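PDB 7L0A: esterase family protein from Staphylococcus aureus, which probably hydrolyses S-formylglutathione to formate and glutathione as a serine carboxylic ester hydrolase of the alpha/beta-hydrolase clan. Local coordinates for residues T49-H54 and I81-D86. Sequence-based numbering, arbitrary orientation.
Sequences TLMLLH and IMPNVD
Ile81 N donates to Leu50 O at 2.8 Å, and Leu52 N returns a bond to Ile81 O at 2.9 Å, so that Ile81 bridges both flanks of Met51 in a parallel ladder. Beyond this pair the strands diverge, and Pro83 has no N-H to offer the next carbonyl. A water takes over: it donates to Leu52 O and Pro83 O and accepts from His54 N, linking the two backbones where direct pairing stops. At the strand end the His54 ring swings across to residues 83-85, its CG lying between the backbone N and carbonyl carbon (chi1 67°). There NE2 accepts Val85 N at 3.1 Å, a bent bond whose donor is tilted 31° out of the ring plane, while Asn84 CA lies at the ring edge. Asn84 ND2 reaches Asp86 OD1 in a hydrogen bond, and Asn84 ND2 and Asp86 OD2 also hydrogen-bond to the side chain of Gln25.

Packing divides between the two faces of the sheet. On one, the bent Met51 chain lays SD against Pro83 CD (3.8 Å), Leu53 CD2 meets Pro83 CG, and Thr49 CG2 touches Ile81 CG1. On the other, Leu52 and Met82 lie side by side, Leu52 CB to Met82 CG 4.0 Å, both against Tyr63 of helix 62-66. Helix 99-113 packs against Leu53, Ile81 and Val85, and strand 123-128, which leads to the predicted nucleophile Ser129, pairs with the other edge of strand 49-53 in the central alpha/beta-hydrolase sheet.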
loop_
_atom_site.group_PDB
_atom_site.type_symbol
_atom_site.label_atom_id
_atom_site.label_comp_id
_atom_site.label_asym_id
_atom_site.label_seq_id
_atom_site.Cartn_x
_atom_site.Cartn_y
_atom_site.Cartn_z
ATOM N N THR B 49 13.813 4.545 5.465
ATOM C CA THR B 49 13.271 4.114 4.191
ATOM C C THR B 49 14.343 3.957 3.132
ATOM O O THR B 49 15.178 4.858 2.948
ATOM C CB THR B 49 12.222 5.134 3.711
ATOM O OG1 THR B 49 11.172 5.250 4.680
ATOM C CG2 THR B 49 11.648 4.759 2.386
ATOM N N LEU B 50 14.282 2.833 2.407
ATOM C CA LEU B 50 15.158 2.539 1.284
ATOM C C LEU B 50 14.346 2.502 -0.001
ATOM O O LEU B 50 13.359 1.768 -0.095
ATOM C CB LEU B 50 15.860 1.194 1.479
ATOM C CG LEU B 50 16.577 0.580 0.301
ATOM C CD1 LEU B 50 17.720 1.518 -0.157
ATOM C CD2 LEU B 50 17.091 -0.804 0.603
ATOM N N MET B 51 14.765 3.283 -0.987
ATOM C CA MET B 51 14.307 3.152 -2.360
ATOM C C MET B 51 15.199 2.159 -3.101
ATOM O O MET B 51 16.413 2.360 -3.181
ATOM C CB MET B 51 14.352 4.520 -3.048
ATOM C CG MET B 51 13.925 4.487 -4.525
ATOM S SD MET B 51 12.173 4.163 -4.821
ATOM C CE MET B 51 11.461 5.733 -4.287
ATOM N N LEU B 52 14.610 1.078 -3.624
ATOM C CA LEU B 52 15.372 -0.004 -4.237
ATOM C C LEU B 52 14.994 -0.166 -5.695
ATOM O O LEU B 52 13.815 -0.294 -6.037
ATOM C CB LEU B 52 15.164 -1.309 -3.442
ATOM C CG LEU B 52 15.947 -2.502 -3.969
ATOM C CD1 LEU B 52 17.441 -2.305 -4.016
ATOM C CD2 LEU B 52 15.602 -3.720 -3.107
ATOM N N LEU B 53 16.004 -0.121 -6.570
ATOM C CA LEU B 53 15.788 0.000 -8.011
ATOM C C LEU B 53 16.298 -1.227 -8.752
ATOM O O LEU B 53 17.500 -1.521 -8.739
ATOM C CB LEU B 53 16.498 1.263 -8.541
ATOM C CG LEU B 53 16.074 2.548 -7.848
ATOM C CD1 LEU B 53 16.955 3.697 -8.324
ATOM C CD2 LEU B 53 14.605 2.798 -8.118
ATOM N N HIS B 54 15.384 -1.928 -9.416
ATOM C CA HIS B 54 15.749 -3.163 -10.106
ATOM C C HIS B 54 16.291 -2.875 -11.524
ATOM O O HIS B 54 16.168 -1.764 -12.055
ATOM C CB HIS B 54 14.554 -4.115 -10.149
ATOM C CG HIS B 54 13.410 -3.644 -11.002
ATOM N ND1 HIS B 54 13.458 -3.660 -12.372
ATOM C CD2 HIS B 54 12.188 -3.141 -10.682
ATOM C CE1 HIS B 54 12.322 -3.204 -12.868
ATOM N NE2 HIS B 54 11.519 -2.918 -11.862
ATOM N N ILE B 81 10.941 0.401 -0.536
ATOM C CA ILE B 81 10.065 0.759 -1.645
ATOM C C ILE B 81 10.686 0.177 -2.903
ATOM O O ILE B 81 11.830 0.504 -3.245
ATOM C CB ILE B 81 9.933 2.299 -1.776
ATOM C CG1 ILE B 81 9.813 2.960 -0.420
ATOM C CG2 ILE B 81 8.829 2.666 -2.762
ATOM C CD1 ILE B 81 8.543 2.562 0.351
ATOM N N MET B 82 9.938 -0.670 -3.610
ATOM C CA MET B 82 10.418 -1.319 -4.823
ATOM C C MET B 82 9.465 -0.979 -5.961
ATOM O O MET B 82 8.488 -1.705 -6.193
ATOM C CB MET B 82 10.519 -2.839 -4.582
ATOM C CG MET B 82 11.707 -3.211 -3.673
ATOM S SD MET B 82 11.568 -4.793 -2.773
ATOM C CE MET B 82 10.384 -4.352 -1.535
ATOM N N PRO B 83 9.734 0.065 -6.731
ATOM C CA PRO B 83 8.853 0.384 -7.853
ATOM C C PRO B 83 9.138 -0.458 -9.073
ATOM O O PRO B 83 10.279 -0.847 -9.345
ATOM C CB PRO B 83 9.180 1.855 -8.165
ATOM C CG PRO B 83 10.592 2.019 -7.717
ATOM C CD PRO B 83 10.745 1.112 -6.491
ATOM N N ASN B 84 8.078 -0.706 -9.846
ATOM C CA ASN B 84 8.278 -1.237 -11.184
ATOM C C ASN B 84 8.870 -0.160 -12.093
ATOM O O ASN B 84 8.441 0.992 -12.079
ATOM C CB ASN B 84 6.969 -1.698 -11.802
ATOM C CG ASN B 84 7.146 -2.225 -13.199
ATOM O OD1 ASN B 84 7.699 -3.305 -13.405
ATOM N ND2 ASN B 84 6.724 -1.432 -14.193
ATOM N N VAL B 85 9.852 -0.553 -12.899
ATOM C CA VAL B 85 10.467 0.346 -13.869
ATOM C C VAL B 85 10.310 -0.260 -15.263
ATOM O O VAL B 85 10.791 -1.373 -15.528
ATOM C CB VAL B 85 11.945 0.614 -13.530
ATOM C CG1 VAL B 85 12.547 1.542 -14.553
ATOM C CG2 VAL B 85 12.072 1.138 -12.132
ATOM N N ASP B 86 9.560 0.421 -16.113
ATOM C CA ASP B 86 9.396 -0.025 -17.495
ATOM C C ASP B 86 10.610 0.386 -18.327
ATOM O O ASP B 86 11.203 1.449 -18.101
ATOM C CB ASP B 86 8.151 0.588 -18.131
ATOM C CG ASP B 86 6.864 0.010 -17.581
ATOM O OD1 ASP B 86 6.870 -1.175 -17.163
ATOM O OD2 ASP B 86 5.850 0.741 -17.579
HETATM O O HOH W 1 12.598 -1.432 -8.138
#